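Local coordinates for ERPP protein (Borrelia burgdorferi, PDB 4BOB) that is an outer-surface lipoprotein of the Lyme disease spirochaete that binds the complement regulator factor H, which is thought to let the bacterium evade complement attack, at residues G70-T75 with Y103-E108; K38-D43 with W48-D53; L54-E59 with I63-N68. All coordinates share one frame; numbering follows the deposited sequence.

Contact 1. Residues G70-T75 with Y103-E108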
loop_
_atom_site.group_PDB
_atom_site.type_symbol
_atom_site.label_atom_id
_atom_site.label_comp_id
_atom_site.label_asym_id
_atom_site.label_seq_id
_atom_site.Cartn_x
_atom_site.Cartn_y
_atom_site.Cartn_z
ATOM N N GLY A 70 -11.888 1.837 9.200
ATOM C CA GLY A 70 -13.202 2.089 9.789
ATOM C C GLY A 70 -13.896 0.756 9.913
ATOM O O GLY A 70 -13.298 -0.208 10.404
ATOM N N GLY A 71 -15.137 0.687 9.442
ATOM C CA GLY A 71 -15.855 -0.589 9.301
ATOM C C GLY A 71 -16.032 -1.034 7.851
ATOM O O GLY A 71 -16.979 -1.751 7.534
ATOM N N HIS A 72 -15.124 -0.597 6.975
ATOM C CA HIS A 72 -15.065 -1.041 5.573
ATOM C C HIS A 72 -13.882 -2.012 5.468
ATOM O O HIS A 72 -12.775 -1.694 5.917
ATOM C CB HIS A 72 -14.988 0.198 4.626
ATOM C CG HIS A 72 -13.974 0.114 3.507
ATOM N ND1 HIS A 72 -12.681 -0.347 3.675
ATOM C CD2 HIS A 72 -14.054 0.522 2.217
ATOM C CE1 HIS A 72 -12.032 -0.263 2.527
ATOM N NE2 HIS A 72 -12.841 0.263 1.626
ATOM N N SER A 73 -14.147 -3.196 4.912
ATOM C CA SER A 73 -13.136 -4.245 4.689
ATOM C C SER A 73 -13.159 -4.689 3.219
ATOM O O SER A 73 -14.148 -5.255 2.759
ATOM C CB SER A 73 -13.431 -5.452 5.577
ATOM O OG SER A 73 -12.527 -6.515 5.306
ATOM N N ALA A 74 -12.073 -4.431 2.495
ATOM C CA ALA A 74 -12.035 -4.654 1.050
ATOM C C ALA A 74 -10.611 -4.580 0.470
ATOM O O ALA A 74 -9.752 -3.868 0.981
ATOM C CB ALA A 74 -12.947 -3.649 0.353
ATOM N N THR A 75 -10.368 -5.335 -0.597
ATOM C CA THR A 75 -9.042 -5.374 -1.260
ATOM C C THR A 75 -8.514 -3.995 -1.701
ATOM O O THR A 75 -9.214 -3.183 -2.338
ATOM C CB THR A 75 -9.024 -6.375 -2.462
ATOM O OG1 THR A 75 -8.929 -7.715 -1.953
ATOM C CG2 THR A 75 -7.835 -6.120 -3.416
ATOM N N TYR A 103 -7.430 -0.726 -6.310
ATOM C CA TYR A 103 -8.689 -0.049 -5.963
ATOM C C TYR A 103 -8.464 1.164 -5.025
ATOM O O TYR A 103 -8.975 2.276 -5.254
ATOM C CB TYR A 103 -9.601 -1.027 -5.232
ATOM C CG TYR A 103 -9.962 -2.302 -5.966
ATOM C CD1 TYR A 103 -10.943 -2.311 -6.953
ATOM C CD2 TYR A 103 -9.361 -3.512 -5.631
ATOM C CE1 TYR A 103 -11.290 -3.491 -7.614
ATOM C CE2 TYR A 103 -9.701 -4.693 -6.290
ATOM C CZ TYR A 103 -10.665 -4.672 -7.270
ATOM O OH TYR A 103 -11.000 -5.821 -7.907
ATOM N N GLY A 104 -7.718 0.918 -3.949
ATOM C CA GLY A 104 -7.397 1.931 -2.944
ATOM C C GLY A 104 -8.367 2.040 -1.762
ATOM O O GLY A 104 -8.598 1.065 -1.026
ATOM N N TYR A 105 -8.894 3.248 -1.555
ATOM C CA TYR A 105 -9.919 3.490 -0.547
ATOM C C TYR A 105 -11.020 4.284 -1.236
ATOM O O TYR A 105 -10.917 4.566 -2.422
ATOM C CB TYR A 105 -9.348 4.208 0.709
ATOM C CG TYR A 105 -10.273 4.219 1.938
ATOM C CD1 TYR A 105 -11.011 3.085 2.305
ATOM C CD2 TYR A 105 -10.409 5.370 2.740
ATOM C CE1 TYR A 105 -11.851 3.090 3.419
ATOM C CE2 TYR A 105 -11.245 5.378 3.857
ATOM C CZ TYR A 105 -11.969 4.232 4.197
ATOM O OH TYR A 105 -12.812 4.195 5.311
ATOM N N LYS A 106 -12.066 4.631 -0.490
ATOM C CA LYS A 106 -13.345 5.023 -1.090
ATOM C C LYS A 106 -13.302 6.320 -1.902
ATOM O O LYS A 106 -13.891 6.432 -2.977
ATOM C CB LYS A 106 -14.460 5.041 -0.038
ATOM C CG LYS A 106 -14.162 5.628 1.339
ATOM C CD LYS A 106 -15.394 5.420 2.229
ATOM C CE LYS A 106 -15.171 5.708 3.713
ATOM N NZ LYS A 106 -16.403 6.250 4.380
ATOM N N TYR A 107 -12.540 7.271 -1.388
ATOM C CA TYR A 107 -12.428 8.620 -1.957
ATOM C C TYR A 107 -11.756 8.683 -3.287
ATOM O O TYR A 107 -11.949 9.642 -4.031
ATOM C CB TYR A 107 -11.609 9.497 -1.012
ATOM C CG TYR A 107 -12.325 9.648 0.262
ATOM C CD1 TYR A 107 -13.546 10.337 0.282
ATOM C CD2 TYR A 107 -11.857 9.046 1.429
ATOM C CE1 TYR A 107 -14.270 10.471 1.442
ATOM C CE2 TYR A 107 -12.570 9.172 2.616
ATOM C CZ TYR A 107 -13.775 9.887 2.609
ATOM O OH TYR A 107 -14.494 10.017 3.757
ATOM N N GLU A 108 -10.916 7.695 -3.543
ATOM C CA GLU A 108 -10.213 7.620 -4.791
ATOM C C GLU A 108 -11.030 6.820 -5.801
ATOM O O GLU A 108 -11.803 5.904 -5.516
ATOM C CB GLU A 108 -8.836 6.990 -4.668
ATOM C CG GLU A 108 -8.235 6.984 -3.300
ATOM C CD GLU A 108 -7.128 5.994 -3.240
ATOM O OE1 GLU A 108 -6.269 6.070 -4.141
ATOM O OE2 GLU A 108 -7.154 5.132 -2.328
#

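Contact 2. Residues K38-D43 with W48-D53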
loop_
_atom_site.group_PDB
_atom_site.type_symbol
_atom_site.label_atom_id
_atom_site.label_comp_id
_atom_site.label_asym_id
_atom_site.label_seq_id
_atom_site.Cartn_x
_atom_site.Cartn_y
_atom_site.Cartn_z
ATOM N N LYS A 38 0.193 -1.131 10.244
ATOM C CA LYS A 38 -0.567 0.111 10.274
ATOM C C LYS A 38 -0.373 0.899 8.975
ATOM O O LYS A 38 0.738 0.998 8.468
ATOM C CB LYS A 38 -0.131 0.994 11.480
ATOM C CG LYS A 38 -0.820 0.679 12.809
ATOM C CD LYS A 38 -2.221 1.299 12.856
ATOM C CE LYS A 38 -3.066 0.788 14.015
ATOM N NZ LYS A 38 -4.503 1.124 13.827
ATOM N N ILE A 39 -1.463 1.452 8.446
ATOM C CA ILE A 39 -1.386 2.389 7.327
ATOM C C ILE A 39 -1.996 3.729 7.710
ATOM O O ILE A 39 -2.992 3.783 8.424
ATOM C CB ILE A 39 -2.012 1.842 6.003
ATOM C CG1 ILE A 39 -1.908 2.901 4.888
ATOM C CG2 ILE A 39 -3.443 1.344 6.202
ATOM C CD1 ILE A 39 -1.640 2.333 3.516
ATOM N N LYS A 40 -1.340 4.788 7.228
ATOM C CA LYS A 40 -1.812 6.165 7.315
ATOM C C LYS A 40 -2.162 6.798 5.961
ATOM O O LYS A 40 -1.629 6.406 4.922
ATOM C CB LYS A 40 -0.696 7.018 7.888
ATOM C CG LYS A 40 -0.231 6.647 9.270
ATOM C CD LYS A 40 1.002 7.458 9.591
ATOM C CE LYS A 40 1.405 7.286 11.045
ATOM N NZ LYS A 40 0.679 8.256 11.915
ATOM N N ASN A 41 -3.023 7.810 5.982
ATOM C CA ASN A 41 -3.123 8.728 4.840
ATOM C C ASN A 41 -3.070 10.212 5.204
ATOM O O ASN A 41 -3.266 10.629 6.357
ATOM C CB ASN A 41 -4.377 8.472 4.002
ATOM C CG ASN A 41 -5.675 8.684 4.778
ATOM O OD1 ASN A 41 -5.695 9.144 5.930
ATOM N ND2 ASN A 41 -6.776 8.327 4.144
ATOM N N LYS A 42 -2.817 11.008 4.177
ATOM C CA LYS A 42 -2.894 12.443 4.298
ATOM C C LYS A 42 -4.350 12.883 4.253
ATOM O O LYS A 42 -5.103 12.527 3.348
ATOM C CB LYS A 42 -2.062 13.107 3.214
ATOM C CG LYS A 42 -0.591 13.073 3.567
ATOM C CD LYS A 42 0.151 14.235 2.943
ATOM C CE LYS A 42 1.308 14.713 3.802
ATOM N NZ LYS A 42 2.491 14.973 2.933
ATOM N N ASP A 43 -4.746 13.645 5.256
ATOM C CA ASP A 43 -6.120 14.058 5.362
ATOM C C ASP A 43 -6.366 15.287 4.499
ATOM O O ASP A 43 -5.486 15.719 3.737
ATOM C CB ASP A 43 -6.526 14.256 6.841
ATOM C CG ASP A 43 -5.849 15.457 7.523
ATOM O OD1 ASP A 43 -5.055 16.203 6.912
ATOM O OD2 ASP A 43 -6.132 15.640 8.714
ATOM N N TRP A 48 -0.699 13.706 7.722
ATOM C CA TRP A 48 -0.683 12.276 8.005
ATOM C C TRP A 48 -1.552 11.939 9.193
ATOM O O TRP A 48 -1.285 12.385 10.309
ATOM C CB TRP A 48 0.735 11.805 8.333
ATOM C CG TRP A 48 1.652 11.841 7.172
ATOM C CD1 TRP A 48 2.776 12.595 7.031
ATOM C CD2 TRP A 48 1.499 11.096 5.969
ATOM N NE1 TRP A 48 3.350 12.346 5.815
ATOM C CE2 TRP A 48 2.581 11.432 5.136
ATOM C CE3 TRP A 48 0.556 10.166 5.523
ATOM C CZ2 TRP A 48 2.748 10.877 3.879
ATOM C CZ3 TRP A 48 0.714 9.618 4.294
ATOM C CH2 TRP A 48 1.809 9.967 3.473
ATOM N N THR A 49 -2.573 11.128 8.945
ATOM C CA THR A 49 -3.475 10.642 9.986
ATOM C C THR A 49 -3.504 9.120 9.864
ATOM O O THR A 49 -3.344 8.580 8.763
ATOM C CB THR A 49 -4.901 11.262 9.843
ATOM O OG1 THR A 49 -5.788 10.747 10.852
ATOM C CG2 THR A 49 -5.493 10.984 8.471
ATOM N N ASP A 50 -3.686 8.424 10.984
ATOM C CA ASP A 50 -3.864 6.974 10.918
ATOM C C ASP A 50 -5.209 6.626 10.272
ATOM O O ASP A 50 -6.254 7.126 10.702
ATOM C CB ASP A 50 -3.799 6.353 12.308
ATOM C CG ASP A 50 -2.427 6.397 12.902
ATOM O OD1 ASP A 50 -1.517 6.872 12.205
ATOM O OD2 ASP A 50 -2.259 5.951 14.059
ATOM N N LEU A 51 -5.159 5.765 9.249
ATOM C CA LEU A 51 -6.329 5.295 8.488
ATOM C C LEU A 51 -6.845 3.937 8.979
ATOM O O LEU A 51 -8.050 3.772 9.198
ATOM C CB LEU A 51 -5.935 5.175 7.020
ATOM C CG LEU A 51 -6.935 4.614 6.008
ATOM C CD1 LEU A 51 -8.255 5.399 6.020
ATOM C CD2 LEU A 51 -6.279 4.653 4.636
ATOM N N GLY A 52 -5.934 2.965 9.130
ATOM C CA GLY A 52 -6.273 1.649 9.693
ATOM C C GLY A 52 -5.117 0.653 9.654
ATOM O O GLY A 52 -3.947 1.041 9.767
ATOM N N ASP A 53 -5.462 -0.635 9.508
ATOM C CA ASP A 53 -4.498 -1.728 9.320
ATOM C C ASP A 53 -4.650 -2.400 7.950
ATOM O O ASP A 53 -5.766 -2.567 7.443
ATOM C CB ASP A 53 -4.683 -2.812 10.387
ATOM C CG ASP A 53 -4.508 -2.288 11.793
ATOM O OD1 ASP A 53 -5.231 -1.336 12.109
ATOM O OD2 ASP A 53 -3.675 -2.824 12.576
#

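Contact 3. Residues L54-E59 with I63-N68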
loop_
_atom_site.group_PDB
_atom_site.type_symbol
_atom_site.label_atom_id
_atom_site.label_comp_id
_atom_site.label_asym_id
_atom_site.label_seq_id
_atom_site.Cartn_x
_atom_site.Cartn_y
_atom_site.Cartn_z
ATOM N N LEU A 54 -3.514 -2.823 7.393
ATOM C CA LEU A 54 -3.431 -3.408 6.066
ATOM C C LEU A 54 -2.965 -4.849 6.194
ATOM O O LEU A 54 -1.908 -5.114 6.785
ATOM C CB LEU A 54 -2.437 -2.616 5.210
ATOM C CG LEU A 54 -2.325 -2.943 3.714
ATOM C CD1 LEU A 54 -3.445 -2.302 2.914
ATOM C CD2 LEU A 54 -0.988 -2.455 3.174
ATOM N N VAL A 55 -3.749 -5.761 5.618
ATOM C CA VAL A 55 -3.563 -7.201 5.770
ATOM C C VAL A 55 -2.883 -7.780 4.531
ATOM O O VAL A 55 -3.538 -8.049 3.502
ATOM C CB VAL A 55 -4.915 -7.913 6.006
ATOM C CG1 VAL A 55 -4.758 -9.432 5.961
ATOM C CG2 VAL A 55 -5.517 -7.486 7.342
ATOM N N VAL A 56 -1.570 -7.979 4.629
ATOM C CA VAL A 56 -0.807 -8.431 3.474
ATOM C C VAL A 56 -0.761 -9.960 3.507
ATOM O O VAL A 56 -0.377 -10.571 4.518
ATOM C CB VAL A 56 0.603 -7.790 3.400
ATOM C CG1 VAL A 56 1.148 -7.895 1.982
ATOM C CG2 VAL A 56 0.555 -6.322 3.805
ATOM N N ARG A 57 -1.189 -10.557 2.397
ATOM C CA ARG A 57 -1.376 -11.998 2.283
ATOM C C ARG A 57 -0.628 -12.500 1.041
ATOM O O ARG A 57 -0.643 -11.861 -0.014
ATOM C CB ARG A 57 -2.878 -12.324 2.186
ATOM C CG ARG A 57 -3.250 -13.802 2.374
ATOM C CD ARG A 57 -4.467 -14.188 1.544
ATOM N NE ARG A 57 -5.599 -13.280 1.764
ATOM C CZ ARG A 57 -6.473 -12.899 0.823
ATOM N NH1 ARG A 57 -6.358 -13.326 -0.440
ATOM N NH2 ARG A 57 -7.469 -12.066 1.140
ATOM N N LYS A 58 0.004 -13.662 1.188
ATOM C CA LYS A 58 0.890 -14.232 0.188
ATOM C C LYS A 58 0.229 -15.416 -0.529
ATOM O O LYS A 58 -0.039 -16.439 0.100
ATOM C CB LYS A 58 2.171 -14.675 0.895
ATOM C CG LYS A 58 3.111 -15.540 0.076
ATOM C CD LYS A 58 3.379 -14.959 -1.301
ATOM C CE LYS A 58 4.285 -15.866 -2.089
ATOM N NZ LYS A 58 4.235 -15.487 -3.518
ATOM N N GLU A 59 -0.008 -15.281 -1.841
ATOM C CA GLU A 59 -0.730 -16.298 -2.647
ATOM C C GLU A 59 0.203 -17.248 -3.399
ATOM O O GLU A 59 1.358 -16.913 -3.689
ATOM C CB GLU A 59 -1.598 -15.668 -3.762
ATOM C CG GLU A 59 -2.300 -14.356 -3.499
ATOM C CD GLU A 59 -3.669 -14.535 -2.879
ATOM O OE1 GLU A 59 -3.713 -14.947 -1.685
ATOM O OE2 GLU A 59 -4.688 -14.247 -3.578
ATOM N N ILE A 63 0.687 -11.426 -4.371
ATOM C CA ILE A 63 0.353 -10.931 -3.040
ATOM C C ILE A 63 -1.047 -10.344 -3.188
ATOM O O ILE A 63 -1.340 -9.713 -4.211
ATOM C CB ILE A 63 1.288 -9.742 -2.586
ATOM C CG1 ILE A 63 2.790 -9.969 -2.901
ATOM C CG2 ILE A 63 1.070 -9.392 -1.115
ATOM C CD1 ILE A 63 3.628 -10.562 -1.784
ATOM N N ASP A 64 -1.910 -10.548 -2.198
ATOM C CA ASP A 64 -3.070 -9.670 -2.021
ATOM C C ASP A 64 -2.785 -8.832 -0.798
ATOM O O ASP A 64 -2.160 -9.308 0.153
ATOM C CB ASP A 64 -4.390 -10.421 -1.784
ATOM C CG ASP A 64 -5.606 -9.468 -1.741
ATOM O OD1 ASP A 64 -5.898 -8.853 -2.778
ATOM O OD2 ASP A 64 -6.263 -9.312 -0.690
ATOM N N THR A 65 -3.254 -7.592 -0.822
ATOM C CA THR A 65 -3.310 -6.748 0.368
ATOM C C THR A 65 -4.687 -6.093 0.424
ATOM O O THR A 65 -5.229 -5.672 -0.610
ATOM C CB THR A 65 -2.228 -5.652 0.369
ATOM O OG1 THR A 65 -2.703 -4.535 -0.366
ATOM C CG2 THR A 65 -0.914 -6.139 -0.261
ATOM N N GLY A 66 -5.242 -6.019 1.632
ATOM C CA GLY A 66 -6.600 -5.506 1.855
ATOM C C GLY A 66 -6.716 -4.529 3.015
ATOM O O GLY A 66 -6.063 -4.676 4.056
ATOM N N LEU A 67 -7.570 -3.533 2.824
ATOM C CA LEU A 67 -7.744 -2.453 3.782
ATOM C C LEU A 67 -8.950 -2.696 4.679
ATOM O O LEU A 67 -10.094 -2.764 4.209
ATOM C CB LEU A 67 -7.913 -1.098 3.065
ATOM C CG LEU A 67 -7.990 0.181 3.948
ATOM C CD1 LEU A 67 -6.946 0.228 5.072
ATOM C CD2 LEU A 67 -7.891 1.423 3.081
ATOM N N ASN A 68 -8.667 -2.809 5.979
ATOM C CA ASN A 68 -9.680 -2.684 7.031
ATOM C C ASN A 68 -9.601 -1.306 7.678
ATOM O O ASN A 68 -8.939 -1.132 8.684
ATOM C CB ASN A 68 -9.473 -3.754 8.082
ATOM C CG ASN A 68 -9.365 -5.105 7.481
ATOM O OD1 ASN A 68 -8.281 -5.656 7.379
ATOM N ND2 ASN A 68 -10.477 -5.623 7.011
#

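Contact 1. Residues G70-T75 with Y103-E108
The imidazole of His72 takes the ring of Tyr105 over one of its faces, in a T-shaped stack in which the tyrosine supplies the edge. Tyr105 CE1 stands above the middle of the imidazole, and neighbouring CD1 is 3.4 Å from His72 NE2; the centroids are 4.6 Å apart and the planes meet at 84°. One face of the phenol ring carries the aliphatic chain of its own neighbour, Lys106, whose CG lies over the ring centre. The CG of Tyr105 is anti to the backbone N (chi1 -167°), which brings the far part of the ring, CD1 and CE1, up to the histidine.

At the other end, the ring of Tyr103 lies against Thr75. The methyl CG2 of Thr75 is 3.7 Å from Tyr103 CE2, while Thr75 O approaches CD2 of the same ring at 3.3 Å.

No hydrogen bond joins the two segments directly. The loop is shaped from within: Glu108 OE2 accepts the backbone N of Tyr105 at 2.7 Å, from above the carboxylate plane, and residues Tyr105 to Glu108 make a type I turn. OE2 is also bonded to Tyr152 OH, and OE1 to Tyr102 OH and the backbone N of Asp138, so this buried acidic group has several donors that would be expected to stabilise its negative charge. Backbone bonds from Tyr103 and Gly104 to Phe76 continue the attachment to strand 72-79. The whole is a loop folded against an outermost strand of an antiparallel sheet, joined to it here by an edge-to-face aromatic pair.

Contact 2. Residues K38-D43 with W48-D53
Lys42 and Trp48 both set CG anti to their own carbonyl carbon (chi1 -78° and -69°), which brings the lysine chain across the indole. Lys42 CG sits 3.6 Å from the centroid of the six-membered ring and nearly on its normal, a CH-pi contact, and CE continues along the indole toward NE1. Lys40 runs beside Asp50 in the same direction until a bend at chi4 (-87°) turns NZ to Asp50 OD1, a 2.6 Å salt bridge met nearly end-on to the C-O bond. A longer one, 3.1 Å, joins Lys38 NZ to Asp53 OD1.

The backbones form a beta hairpin interrupted by a classic bulge: Leu51 and Gly52 together face Ile39, whose carbonyl O accepts both of their N-H groups at 3.1 Å. Ile39 N returns a bond to Gly52 O, and the register moves by one residue before Lys40 pairs with Asp50. The bulge leaves the side chain of Leu51 beside Asn41, with Leu51 CD2 3.7 Å from Asn41 ND2. Asn41 and Thr49 form a hydrogen-bonded pair, their side chains parallel. Past the strand end, Asp43 OD1 accepts the backbone N of Asn45 and of Asn47 in the connecting turn. Beyond the hairpin, Trp48 packs on Glu151 and Ala153 of strand 149-155.

Contact 3. Residues L54-E59 with I63-N68
Arg57 and Asp64 cross at an angle on one face of the hairpin, their guanidinium and carboxylate planes 28° apart. Asp64 OD2 lies over the guanidinium face, 3.5 Å from Arg57 NH2, so this salt bridge rests on charge alone, with no N-H aimed at the oxygen. Arg57 gets there with CG anti to the backbone N (chi1 -167°) and bends at chi2 and chi3. Its edge is used differently: NH1 makes a weak, 3.3 Å hydrogen bond to Glu59 OE1, which lies in the guanidinium plane. The cation is therefore shared by two acids, and its positive charge probably eases their mutual repulsion. Farther along, Val55 CG2 leans against Asn68 OD1.

On the other face the contacts are mainly apolar. The CG1 methyl of Val56 meets two methyls, Ile63 CG2 at 3.4 Å and Thr65 CG2 at 3.5 Å; the valine side chain crosses that of Ile63 obliquely but runs beside that of Thr65, pointing the same way.

Regular antiparallel pairing carries these groups, with Val55 bonded to Gly66 and Arg57 to Asp64 in both directions; Arg57 N to Asp64 O is 2.7 Å. Thr65 OG1 is hydrogen-bonded to Phe77 O, and Lys58 NZ pairs with Glu81. Strand 34-42 flanks residues 54-58 through bonds to Phe35 and Val37, and strand 72-79 flanks residues 63-68, placing this hairpin inside the large antiparallel sheet.

All three contacts reach one antiparallel sheet, contact 1 through strand 72-79 alone, its other half being a loop. Contacts 2 and 3 share strand 48-58, their centres about 16 Å apart, and Asp53 O to Asn68 N, 3.3 Å, is a probable hydrogen bond between them. Contact 3 passes to contact 1 through neighbouring strands 63-69 and 72-79, with Ala74 O 2.9 Å from Leu67 N. Leucines connect the sets: Leu51 CD2 of contact 2 is 3.9 Å from Leu67 CD2 of contact 3, and Leu51 CD1 reaches Tyr105 CE2 of contact 1 at 3.7 Å. Tyr105 thus packs on the sheet beside the bulge as well as on His72. Contact 1 lies about 12 Å from contact 2 and 13 Å from contact 3, centre to centre.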